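Long-range contacts in PbSGBP-B lipoprotein (Prevotella bryantii B14, PDB 6D2Y), which probably binds polysaccharides at the cell surface as a lipoprotein of a polysaccharide utilization locus, and carries a magnesium ion: residues M222-D227 with E235-S240; N257-G262 with I449-I454; K314-I319 with W392-I397. One frame throughout, in Å; residues are numbered along the deposited sequence.

All three contacts lie in the xyloglucan-binding domain and involve one antiparallel sheet. Contact 2 and contact 3 are buried strand pairs, joined because strand 449-458 lies beside strand 311-318. Contact 1 is only partly buried. It packs a loop on the end of short strand 222-224, and a water makes a polar link. Contacts 1 and 2 share the magnesium ion: D225 and D227 come from the first, N257 and D452 from the second. Contact 3 has no metal ligand. Its chemistry is ladder bonds, ring packing and a threonine-glutamate bond. In the chain, the contact 3 segments fall between those of contact 2.

Contact 1: residues M222-D227 with E235-S240; sequences MLFDFD and EVLGNS. With MG (magnesium ion), chain B.
The two backbones pass without strand pairing, F224 and L237 being 6.2 Å apart between CA atoms and F226 and V236 much the same. Water 1 bridges them. It accepts from F226 N at 2.8 Å and donates to L237 O.

L237 carries most of the loop's side of the contact. Its side chain crosses that of F224 at about a right angle, and L237 CB rests 3.6 Å from F224 CE2. L237 O lies in the plane of the F224 ring, at its edge. Further out, L237 CD1 meets L223 O at 3.6 Å. V236 packs a methyl on the main chain. Its CG1, anti to the backbone N (chi1 -171°), sits 3.5 Å from both F226 C and D227 N, against the peptide link between those residues. The F226 ring has G238 CA at its edge, while F224 CB sits over one ring face.

Beyond F224 the chain bends into an Asx turn. D227 N donates to D225 OD1 at 3.1 Å, reaching it from above the carboxylate plane. This turn brings D225 O and D227 OD2 to the magnesium ion, D225 O being 2.4 Å away. Water 2 binds the metal too, and S255, N257 and D452 complete the site.

L223 and F224 form a classic beta bulge opposite I454, which ties strand 222-224 to strand 449-458. F224 and L237 both pack on L299 of helix 299-302, and L237 also touches Y282 of strand 279-282.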
HETATM    1  N   MSE A 222       8.319 -14.494   1.137  1.00 50.37           N
HETATM    2  CA  MSE A 222       7.881 -15.042   2.411  1.00 50.37           C
HETATM    3  C   MSE A 222       9.031 -15.248   3.428  1.00 55.96           C
HETATM    4  O   MSE A 222      10.005 -15.940   3.141  1.00 55.51           O
HETATM    5  CB  MSE A 222       7.134 -16.361   2.151  1.00 48.61           C
HETATM    6  CG  MSE A 222       6.413 -16.811   3.376  1.00 61.85           C
HETATM    7 SE   MSE A 222       4.814 -15.736   3.631  0.74 73.34          SE
HETATM    8  CE  MSE A 222       5.368 -15.015   5.301  1.00 33.63           C
ATOM      9  N   LEU A 223       8.929 -14.623   4.604  1.00 53.85           N
ATOM     10  CA  LEU A 223       9.944 -14.757   5.647  1.00 52.68           C
ATOM     11  C   LEU A 223       9.458 -15.539   6.860  1.00 51.97           C
ATOM     12  O   LEU A 223      10.150 -16.455   7.322  1.00 52.66           O
ATOM     13  CB  LEU A 223      10.450 -13.379   6.099  1.00 53.91           C
ATOM     14  CG  LEU A 223      10.887 -12.411   4.995  1.00 50.54           C
ATOM     15  CD1 LEU A 223      10.524 -10.984   5.356  1.00 51.67           C
ATOM     16  CD2 LEU A 223      12.377 -12.537   4.740  1.00 47.27           C
ATOM     17  N   PHE A 224       8.287 -15.197   7.400  1.00 47.94           N
ATOM     18  CA  PHE A 224       7.713 -15.909   8.544  1.00 45.56           C
ATOM     19  C   PHE A 224       6.225 -16.112   8.281  1.00 41.73           C
ATOM     20  O   PHE A 224       5.441 -15.168   8.404  1.00 44.57           O
ATOM     21  CB  PHE A 224       7.910 -15.148   9.851  1.00 43.29           C
ATOM     22  CG  PHE A 224       9.330 -14.759  10.139  1.00 44.80           C
ATOM     23  CD1 PHE A 224       9.849 -13.569   9.664  1.00 44.63           C
ATOM     24  CD2 PHE A 224      10.131 -15.564  10.929  1.00 49.64           C
ATOM     25  CE1 PHE A 224      11.151 -13.201   9.944  1.00 50.59           C
ATOM     26  CE2 PHE A 224      11.432 -15.204  11.216  1.00 47.90           C
ATOM     27  CZ  PHE A 224      11.943 -14.022  10.723  1.00 51.41           C
ATOM     28  N   ASP A 225       5.836 -17.332   7.921  1.00 38.08           N
ATOM     29  CA  ASP A 225       4.443 -17.748   8.029  1.00 43.44           C
ATOM     30  C   ASP A 225       4.232 -18.692   9.203  1.00 47.48           C
ATOM     31  O   ASP A 225       3.094 -19.085   9.477  1.00 49.10           O
ATOM     32  CB  ASP A 225       3.963 -18.394   6.721  1.00 41.10           C
ATOM     33  CG  ASP A 225       4.517 -19.791   6.508  1.00 50.47           C
ATOM     34  OD1 ASP A 225       5.551 -20.138   7.115  1.00 45.69           O
ATOM     35  OD2 ASP A 225       3.923 -20.541   5.705  1.00 51.84           O
ATOM     36  N   PHE A 226       5.316 -19.061   9.891  1.00 40.57           N
ATOM     37  CA  PHE A 226       5.311 -19.861  11.114  1.00 39.09           C
ATOM     38  C   PHE A 226       4.758 -21.262  10.895  1.00 36.75           C
ATOM     39  O   PHE A 226       4.391 -21.941  11.858  1.00 42.27           O
ATOM     40  CB  PHE A 226       4.552 -19.145  12.236  1.00 41.41           C
ATOM     41  CG  PHE A 226       5.065 -17.762  12.508  1.00 41.91           C
ATOM     42  CD1 PHE A 226       6.237 -17.575  13.219  1.00 40.79           C
ATOM     43  CD2 PHE A 226       4.391 -16.648  12.034  1.00 44.00           C
ATOM     44  CE1 PHE A 226       6.723 -16.306  13.462  1.00 36.44           C
ATOM     45  CE2 PHE A 226       4.875 -15.374  12.275  1.00 40.51           C
ATOM     46  CZ  PHE A 226       6.046 -15.207  12.987  1.00 45.05           C
ATOM     47  N   ASP A 227       4.719 -21.718   9.644  1.00 40.80           N
ATOM     48  CA  ASP A 227       4.182 -23.035   9.330  1.00 42.50           C
ATOM     49  C   ASP A 227       5.081 -23.784   8.355  1.00 42.17           C
ATOM     50  O   ASP A 227       5.348 -24.976   8.537  1.00 46.74           O
ATOM     51  CB  ASP A 227       2.771 -22.908   8.750  1.00 46.76           C
ATOM     52  CG  ASP A 227       1.796 -22.259   9.716  1.00 48.91           C
ATOM     53  OD1 ASP A 227       1.677 -22.745  10.861  1.00 49.02           O
ATOM     54  OD2 ASP A 227       1.149 -21.261   9.331  1.00 48.79           O
ATOM     55  N   GLU A 235      14.028 -25.090   7.999  1.00 48.49           N
ATOM     56  CA  GLU A 235      13.547 -24.768   9.333  1.00 45.03           C
ATOM     57  C   GLU A 235      12.325 -23.867   9.238  1.00 43.52           C
ATOM     58  O   GLU A 235      12.243 -23.005   8.359  1.00 44.39           O
ATOM     59  CB  GLU A 235      14.629 -24.074  10.169  1.00 47.77           C
ATOM     60  CG  GLU A 235      15.765 -24.980  10.616  1.00 52.17           C
ATOM     61  CD  GLU A 235      16.873 -24.213  11.316  1.00 51.52           C
ATOM     62  OE1 GLU A 235      17.450 -23.302  10.687  1.00 51.88           O
ATOM     63  OE2 GLU A 235      17.160 -24.518  12.493  1.00 52.43           O
ATOM     64  N   VAL A 236      11.376 -24.076  10.146  1.00 43.81           N
ATOM     65  CA  VAL A 236      10.243 -23.174  10.305  1.00 42.33           C
ATOM     66  C   VAL A 236      10.702 -22.072  11.252  1.00 44.33           C
ATOM     67  O   VAL A 236      10.819 -22.280  12.461  1.00 38.67           O
ATOM     68  CB  VAL A 236       9.002 -23.901  10.823  1.00 40.55           C
ATOM     69  CG1 VAL A 236       7.790 -22.980  10.764  1.00 34.40           C
ATOM     70  CG2 VAL A 236       8.752 -25.158  10.010  1.00 34.11           C
ATOM     71  N   LEU A 237      10.974 -20.895  10.696  1.00 44.22           N
ATOM     72  CA  LEU A 237      11.524 -19.803  11.485  1.00 38.46           C
ATOM     73  C   LEU A 237      10.510 -19.299  12.503  1.00 44.45           C
ATOM     74  O   LEU A 237       9.306 -19.232  12.232  1.00 49.33           O
ATOM     75  CB  LEU A 237      11.962 -18.659  10.575  1.00 33.11           C
ATOM     76  CG  LEU A 237      12.904 -19.024   9.430  1.00 40.82           C
ATOM     77  CD1 LEU A 237      13.277 -17.779   8.639  1.00 44.56           C
ATOM     78  CD2 LEU A 237      14.148 -19.720   9.963  1.00 40.41           C
ATOM     79  N   GLY A 238      11.009 -18.942  13.680  1.00 42.04           N
ATOM     80  CA  GLY A 238      10.185 -18.387  14.732  1.00 37.28           C
ATOM     81  C   GLY A 238      11.002 -17.535  15.678  1.00 33.66           C
ATOM     82  O   GLY A 238      11.614 -16.548  15.262  1.00 38.70           O
ATOM     83  N   ASN A 239      11.026 -17.909  16.952  1.00 35.90           N
ATOM     84  CA  ASN A 239      11.850 -17.202  17.920  1.00 39.75           C
ATOM     85  C   ASN A 239      13.326 -17.493  17.671  1.00 45.13           C
ATOM     86  O   ASN A 239      13.714 -18.633  17.405  1.00 42.64           O
ATOM     87  CB  ASN A 239      11.469 -17.610  19.341  1.00 36.22           C
ATOM     88  CG  ASN A 239      10.114 -17.077  19.758  1.00 39.32           C
ATOM     89  OD1 ASN A 239       9.831 -15.887  19.620  1.00 38.90           O
ATOM     90  ND2 ASN A 239       9.265 -17.961  20.272  1.00 35.25           N
ATOM     91  N   SER A 240      14.146 -16.447  17.749  1.00 41.53           N
ATOM     92  CA  SER A 240      15.593 -16.595  17.652  1.00 43.75           C
ATOM     93  C   SER A 240      16.272 -15.418  18.336  1.00 43.20           C
ATOM     94  O   SER A 240      16.856 -14.555  17.674  1.00 44.01           O
ATOM     95  CB  SER A 240      16.038 -16.702  16.194  1.00 41.99           C
ATOM     96  OG  SER A 240      17.435 -16.920  16.108  1.00 53.94           O
TER
HETATM   97 MG    MG B 501       0.693 -18.869   9.560  1.00 26.21          MG
HETATM   98  O   HOH W   1       8.141 -19.029   9.618  1.00 40.14           O
HETATM   99  O   HOH W   2       0.623 -18.604   7.563  1.00 35.06           O

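Contact 2: residues N257-G262 with I449-I454. With MG (magnesium ion), chain B.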
ATOM      1  N   ASN A 257      -0.111 -21.421  12.282  1.00 47.49           N
ATOM      2  CA  ASN A 257       0.428 -20.702  13.425  1.00 45.12           C
ATOM      3  C   ASN A 257       0.489 -19.205  13.156  1.00 44.64           C
ATOM      4  O   ASN A 257       0.663 -18.755  12.021  1.00 41.17           O
ATOM      5  CB  ASN A 257       1.828 -21.210  13.773  1.00 39.75           C
ATOM      6  CG  ASN A 257       1.813 -22.601  14.365  1.00 47.89           C
ATOM      7  OD1 ASN A 257       0.895 -22.966  15.095  1.00 57.88           O
ATOM      8  ND2 ASN A 257       2.832 -23.389  14.047  1.00 51.40           N
ATOM      9  N   TYR A 258       0.341 -18.436  14.228  1.00 40.33           N
ATOM     10  CA  TYR A 258       0.575 -17.004  14.214  1.00 38.63           C
ATOM     11  C   TYR A 258       1.524 -16.659  15.350  1.00 38.01           C
ATOM     12  O   TYR A 258       1.719 -17.439  16.284  1.00 39.61           O
ATOM     13  CB  TYR A 258      -0.731 -16.208  14.361  1.00 36.04           C
ATOM     14  CG  TYR A 258      -1.493 -16.531  15.629  1.00 37.45           C
ATOM     15  CD1 TYR A 258      -2.525 -17.461  15.622  1.00 38.39           C
ATOM     16  CD2 TYR A 258      -1.172 -15.917  16.834  1.00 37.56           C
ATOM     17  CE1 TYR A 258      -3.220 -17.764  16.781  1.00 38.54           C
ATOM     18  CE2 TYR A 258      -1.855 -16.220  17.995  1.00 41.08           C
ATOM     19  CZ  TYR A 258      -2.880 -17.140  17.962  1.00 36.51           C
ATOM     20  OH  TYR A 258      -3.563 -17.433  19.119  1.00 40.31           O
HETATM   21  N   MSE A 259       2.105 -15.471  15.267  1.00 34.83           N
HETATM   22  CA  MSE A 259       2.958 -14.968  16.333  1.00 35.26           C
HETATM   23  C   MSE A 259       2.223 -13.854  17.063  1.00 38.88           C
HETATM   24  O   MSE A 259       1.596 -13.005  16.432  1.00 44.23           O
HETATM   25  CB  MSE A 259       4.296 -14.498  15.758  1.00 33.97           C
HETATM   26  CG  MSE A 259       5.356 -14.099  16.769  1.00 33.93           C
HETATM   27 SE   MSE A 259       5.146 -12.302  17.480  0.67 45.68          SE
HETATM   28  CE  MSE A 259       5.669 -11.307  15.899  1.00 34.06           C
ATOM     29  N   GLN A 260       2.279 -13.865  18.392  1.00 37.45           N
ATOM     30  CA  GLN A 260       1.477 -12.966  19.209  1.00 39.49           C
ATOM     31  C   GLN A 260       2.375 -12.088  20.067  1.00 38.86           C
ATOM     32  O   GLN A 260       3.252 -12.593  20.778  1.00 39.50           O
ATOM     33  CB  GLN A 260       0.507 -13.747  20.100  1.00 39.49           C
ATOM     34  CG  GLN A 260      -0.304 -12.865  21.039  1.00 45.12           C
ATOM     35  CD  GLN A 260      -1.235 -13.665  21.926  1.00 41.75           C
ATOM     36  OE1 GLN A 260      -2.066 -14.438  21.447  1.00 45.70           O
ATOM     37  NE2 GLN A 260      -1.115 -13.465  23.231  1.00 41.70           N
ATOM     38  N   ILE A 261       2.145 -10.780  19.999  1.00 39.00           N
ATOM     39  CA  ILE A 261       2.802  -9.806  20.862  1.00 44.26           C
ATOM     40  C   ILE A 261       1.797  -9.353  21.910  1.00 52.04           C
ATOM     41  O   ILE A 261       0.666  -8.977  21.575  1.00 53.00           O
ATOM     42  CB  ILE A 261       3.334  -8.612  20.051  1.00 42.25           C
ATOM     43  CG1 ILE A 261       4.336  -9.077  18.993  1.00 40.58           C
ATOM     44  CG2 ILE A 261       3.960  -7.574  20.965  1.00 44.01           C
ATOM     45  CD1 ILE A 261       4.833  -7.958  18.100  1.00 40.37           C
ATOM     46  N   GLY A 262       2.201  -9.390  23.177  1.00 47.83           N
ATOM     47  CA  GLY A 262       1.296  -9.084  24.262  1.00 38.64           C
ATOM     48  C   GLY A 262       0.388 -10.256  24.589  1.00 43.28           C
ATOM     49  O   GLY A 262       0.391 -11.299  23.933  1.00 50.05           O
ATOM     50  N   ILE A 449      -1.526  -8.375  19.857  1.00 44.20           N
ATOM     51  CA  ILE A 449      -1.238  -8.221  18.437  1.00 39.55           C
ATOM     52  C   ILE A 449      -0.787  -9.570  17.907  1.00 43.37           C
ATOM     53  O   ILE A 449       0.291 -10.061  18.265  1.00 40.99           O
ATOM     54  CB  ILE A 449      -0.178  -7.146  18.170  1.00 40.53           C
ATOM     55  CG1 ILE A 449      -0.699  -5.772  18.582  1.00 41.43           C
ATOM     56  CG2 ILE A 449       0.251  -7.175  16.710  1.00 41.53           C
ATOM     57  CD1 ILE A 449       0.380  -4.726  18.693  1.00 42.65           C
ATOM     58  N   LYS A 450      -1.609 -10.170  17.058  1.00 39.93           N
ATOM     59  CA  LYS A 450      -1.275 -11.423  16.407  1.00 36.85           C
ATOM     60  C   LYS A 450      -0.796 -11.131  14.994  1.00 36.02           C
ATOM     61  O   LYS A 450      -1.449 -10.394  14.252  1.00 40.80           O
ATOM     62  CB  LYS A 450      -2.474 -12.368  16.407  1.00 39.60           C
ATOM     63  CG  LYS A 450      -2.986 -12.644  17.811  1.00 43.37           C
ATOM     64  CD  LYS A 450      -4.132 -13.640  17.830  1.00 46.59           C
ATOM     65  CE  LYS A 450      -4.573 -13.917  19.260  1.00 46.93           C
ATOM     66  NZ  LYS A 450      -5.783 -14.780  19.308  1.00 49.93           N
ATOM     67  N   ILE A 451       0.352 -11.691  14.635  1.00 40.24           N
ATOM     68  CA  ILE A 451       0.997 -11.406  13.362  1.00 37.40           C
ATOM     69  C   ILE A 451       1.246 -12.721  12.645  1.00 40.44           C
ATOM     70  O   ILE A 451       1.632 -13.718  13.266  1.00 42.84           O
ATOM     71  CB  ILE A 451       2.313 -10.623  13.570  1.00 36.59           C
ATOM     72  CG1 ILE A 451       2.010  -9.218  14.085  1.00 33.95           C
ATOM     73  CG2 ILE A 451       3.123 -10.557  12.285  1.00 33.74           C
ATOM     74  CD1 ILE A 451       3.225  -8.466  14.588  1.00 33.08           C
ATOM     75  N   ASP A 452       1.007 -12.729  11.337  1.00 39.27           N
ATOM     76  CA  ASP A 452       1.375 -13.868  10.514  1.00 43.55           C
ATOM     77  C   ASP A 452       1.702 -13.358   9.116  1.00 41.34           C
ATOM     78  O   ASP A 452       1.315 -12.252   8.730  1.00 43.98           O
ATOM     79  CB  ASP A 452       0.257 -14.926  10.506  1.00 53.13           C
ATOM     80  CG  ASP A 452       0.631 -16.170   9.724  1.00 56.79           C
ATOM     81  OD1 ASP A 452      -0.243 -16.723   9.023  1.00 58.15           O
ATOM     82  OD2 ASP A 452       1.804 -16.585   9.801  1.00 49.84           O
ATOM     83  N   ASN A 453       2.461 -14.161   8.374  1.00 50.39           N
ATOM     84  CA  ASN A 453       2.779 -13.879   6.977  1.00 51.77           C
ATOM     85  C   ASN A 453       3.637 -12.619   6.817  1.00 44.92           C
ATOM     86  O   ASN A 453       3.366 -11.757   5.979  1.00 49.00           O
ATOM     87  CB  ASN A 453       1.516 -13.804   6.120  1.00 51.71           C
ATOM     88  CG  ASN A 453       0.685 -15.080   6.198  1.00 50.09           C
ATOM     89  OD1 ASN A 453       1.227 -16.187   6.260  1.00 47.98           O
ATOM     90  ND2 ASN A 453      -0.633 -14.933   6.167  1.00 43.12           N
ATOM     91  N   ILE A 454       4.710 -12.547   7.600  1.00 40.17           N
ATOM     92  CA  ILE A 454       5.709 -11.499   7.425  1.00 44.89           C
ATOM     93  C   ILE A 454       6.483 -11.778   6.143  1.00 40.42           C
ATOM     94  O   ILE A 454       7.142 -12.814   6.015  1.00 45.63           O
ATOM     95  CB  ILE A 454       6.648 -11.432   8.636  1.00 43.01           C
ATOM     96  CG1 ILE A 454       5.850 -11.328   9.938  1.00 39.09           C
ATOM     97  CG2 ILE A 454       7.617 -10.265   8.494  1.00 44.44           C
ATOM     98  CD1 ILE A 454       6.670 -11.644  11.175  1.00 34.56           C
TER
HETATM   99 MG    MG B 501       0.693 -18.869   9.560  1.00 26.21          MG
HETATM  100  O   HOH W   2       0.623 -18.604   7.563  1.00 35.06           O
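D452 and N257 meet at the magnesium ion. D452 binds with both carboxylate oxygens, OD1 at 2.4 Å and OD2 at 2.5 Å from the metal. N257 gives its backbone O, not its side chain. Water 2 is a further ligand, and D225, D227 and S255 supply the rest.

A second shell surrounds these ligands. N453 OD1 accepts from water 2 at 2.8 Å. D227 OD1 probably accepts from N257 N. N257 ND2 instead bonds F226 O.

Next comes the antiparallel ladder. M259, a selenomethionine, pairs with I451, and I261 with I449, each through two backbone hydrogen bonds. Q260 and K450 form the non-hydrogen-bonded pair between them. K450 runs extended over one face of the Y258 ring, a CH-pi contact with K450 CD 3.9 Å from the ring centroid. The bond from K450 NZ to Y258 OH is weak; K450 NZ also bonds T252, and Y258 OH bonds D250. Q260 lies alongside K450, and its NE2 bonds G262 O at 2.7 Å, on a lone pair in the carbonyl plane. The other face is apolar: I451 CD1 is 3.9 Å from I261 CD1 and 4.0 Å from M259 CE.

A G1 beta bulge at N453 and I454 faces F224. Strand 258-261 is flanked by strands 246-248 and 449-458, and the latter pairs on with 311-318. From the apolar face, I261 and I449 pack on L428 of strand 423-428 in a second sheet, consistent with a beta sandwich.

Contact 3: residues K314-I319 with W392-I397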
ATOM      1  N   LYS A 314       5.370  -6.637   4.365  1.00 55.40           N
ATOM      2  CA  LYS A 314       3.943  -6.879   4.517  1.00 52.10           C
ATOM      3  C   LYS A 314       3.717  -8.008   5.510  1.00 50.06           C
ATOM      4  O   LYS A 314       4.564  -8.889   5.677  1.00 54.51           O
ATOM      5  CB  LYS A 314       3.277  -7.239   3.180  1.00 52.26           C
ATOM      6  CG  LYS A 314       2.825  -6.054   2.349  1.00 57.17           C
ATOM      7  CD  LYS A 314       2.040  -6.529   1.137  1.00 58.09           C
ATOM      8  CE  LYS A 314       1.608  -5.373   0.261  1.00 56.93           C
ATOM      9  NZ  LYS A 314       0.989  -5.849  -1.005  1.00 58.65           N
ATOM     10  N   PHE A 315       2.557  -7.968   6.164  1.00 49.06           N
ATOM     11  CA  PHE A 315       2.134  -9.003   7.097  1.00 42.49           C
ATOM     12  C   PHE A 315       0.651  -8.816   7.378  1.00 43.56           C
ATOM     13  O   PHE A 315       0.103  -7.724   7.204  1.00 47.94           O
ATOM     14  CB  PHE A 315       2.942  -8.966   8.403  1.00 38.81           C
ATOM     15  CG  PHE A 315       2.793  -7.687   9.187  1.00 46.29           C
ATOM     16  CD1 PHE A 315       3.646  -6.617   8.961  1.00 49.49           C
ATOM     17  CD2 PHE A 315       1.813  -7.563  10.163  1.00 47.66           C
ATOM     18  CE1 PHE A 315       3.516  -5.442   9.686  1.00 46.52           C
ATOM     19  CE2 PHE A 315       1.678  -6.393  10.888  1.00 44.65           C
ATOM     20  CZ  PHE A 315       2.532  -5.332  10.649  1.00 51.12           C
ATOM     21  N   GLU A 316       0.008  -9.896   7.809  1.00 44.54           N
ATOM     22  CA  GLU A 316      -1.371  -9.848   8.270  1.00 46.87           C
ATOM     23  C   GLU A 316      -1.397  -9.742   9.790  1.00 43.89           C
ATOM     24  O   GLU A 316      -0.556 -10.320  10.484  1.00 45.43           O
ATOM     25  CB  GLU A 316      -2.155 -11.080   7.812  1.00 50.13           C
ATOM     26  CG  GLU A 316      -2.776 -10.946   6.427  1.00 41.56           C
ATOM     27  CD  GLU A 316      -1.755 -11.067   5.310  1.00 47.23           C
ATOM     28  OE1 GLU A 316      -0.896 -11.967   5.384  1.00 47.60           O
ATOM     29  OE2 GLU A 316      -1.811 -10.266   4.354  1.00 52.69           O
HETATM   30  N   MSE A 317      -2.371  -8.997  10.300  1.00 40.49           N
HETATM   31  CA  MSE A 317      -2.388  -8.625  11.711  1.00 44.59           C
HETATM   32  C   MSE A 317      -3.794  -8.658  12.304  1.00 50.05           C
HETATM   33  O   MSE A 317      -4.759  -8.215  11.677  1.00 45.55           O
HETATM   34  CB  MSE A 317      -1.771  -7.232  11.875  1.00 43.60           C
HETATM   35  CG  MSE A 317      -1.743  -6.653  13.285  1.00 43.74           C
HETATM   36 SE   MSE A 317      -1.087  -4.822  13.153  0.80 57.64          SE
HETATM   37  CE  MSE A 317      -0.771  -4.371  15.002  1.00 57.72           C
ATOM     38  N   LEU A 318      -3.904  -9.194  13.518  1.00 51.05           N
ATOM     39  CA  LEU A 318      -5.164  -9.250  14.243  1.00 44.61           C
ATOM     40  C   LEU A 318      -4.981  -8.591  15.599  1.00 41.18           C
ATOM     41  O   LEU A 318      -4.063  -8.947  16.348  1.00 47.97           O
ATOM     42  CB  LEU A 318      -5.648 -10.697  14.419  1.00 44.46           C
ATOM     43  CG  LEU A 318      -7.146 -10.942  14.652  1.00 45.14           C
ATOM     44  CD1 LEU A 318      -7.461 -12.421  14.548  1.00 47.88           C
ATOM     45  CD2 LEU A 318      -7.627 -10.413  15.995  1.00 49.75           C
ATOM     46  N   ILE A 319      -5.852  -7.637  15.909  1.00 42.29           N
ATOM     47  CA  ILE A 319      -5.951  -7.059  17.246  1.00 48.68           C
ATOM     48  C   ILE A 319      -7.378  -7.256  17.740  1.00 52.43           C
ATOM     49  O   ILE A 319      -8.313  -6.685  17.159  1.00 46.61           O
ATOM     50  CB  ILE A 319      -5.571  -5.571  17.257  1.00 50.59           C
ATOM     51  CG1 ILE A 319      -4.119  -5.374  16.823  1.00 55.63           C
ATOM     52  CG2 ILE A 319      -5.794  -4.981  18.639  1.00 43.45           C
ATOM     53  CD1 ILE A 319      -3.663  -3.937  16.929  1.00 55.82           C
ATOM     54  N   TRP A 392      -8.450 -10.223  10.432  1.00 49.10           N
ATOM     55  CA  TRP A 392      -7.089 -10.119   9.933  1.00 46.44           C
ATOM     56  C   TRP A 392      -7.033  -9.075   8.825  1.00 47.71           C
ATOM     57  O   TRP A 392      -7.839  -9.107   7.890  1.00 48.60           O
ATOM     58  CB  TRP A 392      -6.604 -11.471   9.412  1.00 45.38           C
ATOM     59  CG  TRP A 392      -6.362 -12.493  10.483  1.00 44.38           C
ATOM     60  CD1 TRP A 392      -7.246 -13.426  10.945  1.00 47.79           C
ATOM     61  CD2 TRP A 392      -5.150 -12.691  11.220  1.00 41.21           C
ATOM     62  NE1 TRP A 392      -6.659 -14.192  11.922  1.00 47.43           N
ATOM     63  CE2 TRP A 392      -5.373 -13.760  12.112  1.00 44.84           C
ATOM     64  CE3 TRP A 392      -3.898 -12.069  11.213  1.00 40.65           C
ATOM     65  CZ2 TRP A 392      -4.389 -14.220  12.988  1.00 41.37           C
ATOM     66  CZ3 TRP A 392      -2.923 -12.525  12.084  1.00 41.91           C
ATOM     67  CH2 TRP A 392      -3.176 -13.590  12.959  1.00 41.83           C
ATOM     68  N   VAL A 393      -6.086  -8.146   8.937  1.00 48.79           N
ATOM     69  CA  VAL A 393      -5.879  -7.106   7.939  1.00 45.62           C
ATOM     70  C   VAL A 393      -4.419  -7.132   7.508  1.00 44.86           C
ATOM     71  O   VAL A 393      -3.527  -7.482   8.286  1.00 41.54           O
ATOM     72  CB  VAL A 393      -6.268  -5.706   8.468  1.00 46.71           C
ATOM     73  CG1 VAL A 393      -7.758  -5.652   8.792  1.00 40.45           C
ATOM     74  CG2 VAL A 393      -5.436  -5.345   9.691  1.00 49.01           C
ATOM     75  N   THR A 394      -4.180  -6.765   6.250  1.00 47.03           N
ATOM     76  CA  THR A 394      -2.833  -6.725   5.696  1.00 50.11           C
ATOM     77  C   THR A 394      -2.222  -5.347   5.904  1.00 49.96           C
ATOM     78  O   THR A 394      -2.817  -4.332   5.529  1.00 49.13           O
ATOM     79  CB  THR A 394      -2.844  -7.080   4.209  1.00 53.17           C
ATOM     80  OG1 THR A 394      -3.466  -8.362   4.028  1.00 48.77           O
ATOM     81  CG2 THR A 394      -1.424  -7.105   3.648  1.00 55.53           C
ATOM     82  N   VAL A 395      -1.033  -5.317   6.500  1.00 53.76           N
ATOM     83  CA  VAL A 395      -0.306  -4.084   6.776  1.00 53.62           C
ATOM     84  C   VAL A 395       0.873  -4.000   5.817  1.00 52.14           C
ATOM     85  O   VAL A 395       1.628  -4.968   5.664  1.00 56.09           O
ATOM     86  CB  VAL A 395       0.163  -4.031   8.239  1.00 50.37           C
ATOM     87  CG1 VAL A 395       1.060  -2.825   8.472  1.00 41.65           C
ATOM     88  CG2 VAL A 395      -1.036  -4.006   9.174  1.00 49.24           C
ATOM     89  N   THR A 396       1.030  -2.846   5.174  1.00 51.57           N
ATOM     90  CA  THR A 396       2.107  -2.612   4.222  1.00 50.25           C
ATOM     91  C   THR A 396       3.002  -1.504   4.752  1.00 56.23           C
ATOM     92  O   THR A 396       2.532  -0.390   5.009  1.00 63.32           O
ATOM     93  CB  THR A 396       1.564  -2.236   2.842  1.00 55.66           C
ATOM     94  OG1 THR A 396       0.667  -3.255   2.383  1.00 54.61           O
ATOM     95  CG2 THR A 396       2.709  -2.083   1.847  1.00 51.27           C
ATOM     96  N   ILE A 397       4.285  -1.807   4.912  1.00 57.21           N
ATOM     97  CA  ILE A 397       5.266  -0.819   5.349  1.00 59.74           C
ATOM     98  C   ILE A 397       6.432  -0.830   4.368  1.00 60.04           C
ATOM     99  O   ILE A 397       7.268  -1.745   4.411  1.00 59.25           O
ATOM    100  CB  ILE A 397       5.739  -1.096   6.785  1.00 59.82           C
ATOM    101  CG1 ILE A 397       4.555  -1.021   7.749  1.00 54.17           C
ATOM    102  CG2 ILE A 397       6.822  -0.110   7.184  1.00 63.51           C
ATOM    103  CD1 ILE A 397       4.953  -0.864   9.189  1.00 56.68           C
TER
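L318 lies over the flat face of the W392 indole, the two side chains crossing at about a right angle. L318 CB sits 3.7 Å above the indole plane, over its centre. L318 CD1 lies over the five-membered ring, 3.6 Å from its centroid. The backbone of E316 meets the indole edge, with E316 O 3.6 Å from W392 CZ3. W392 NE1 donates to T252 O.

On the face of F315, M317 and V395, the bump is V395. Its CB stands over one face of the F315 ring, nearer the rim, 3.6 Å from F315 CZ. The two side chains lie side by side and point the same way. The selenium of M317, a selenomethionine, reaches V395 CG2 at 4.1 Å.

The other face is polar. E316 bends at chi2 (75°), which brings CD back toward T394. T394 OG1 donates to the anti lone pair of E316 OE2 at 2.5 Å. E316 OE1 forms a salt bridge with R455. K314 lies alongside T396, its CE 3.1 Å from T396 OG1, and its amine goes on to a salt bridge with E141.

Two hydrogen-bonded pairs, F315 with V395 and M317 with V393, join the antiparallel strands. Strand 311-318 lies between 393-398 and 449-458 in the sheet. Across the beta sandwich, V395 packs on Y374 of strand 372-374, and M317 on M330 of strand 330-335.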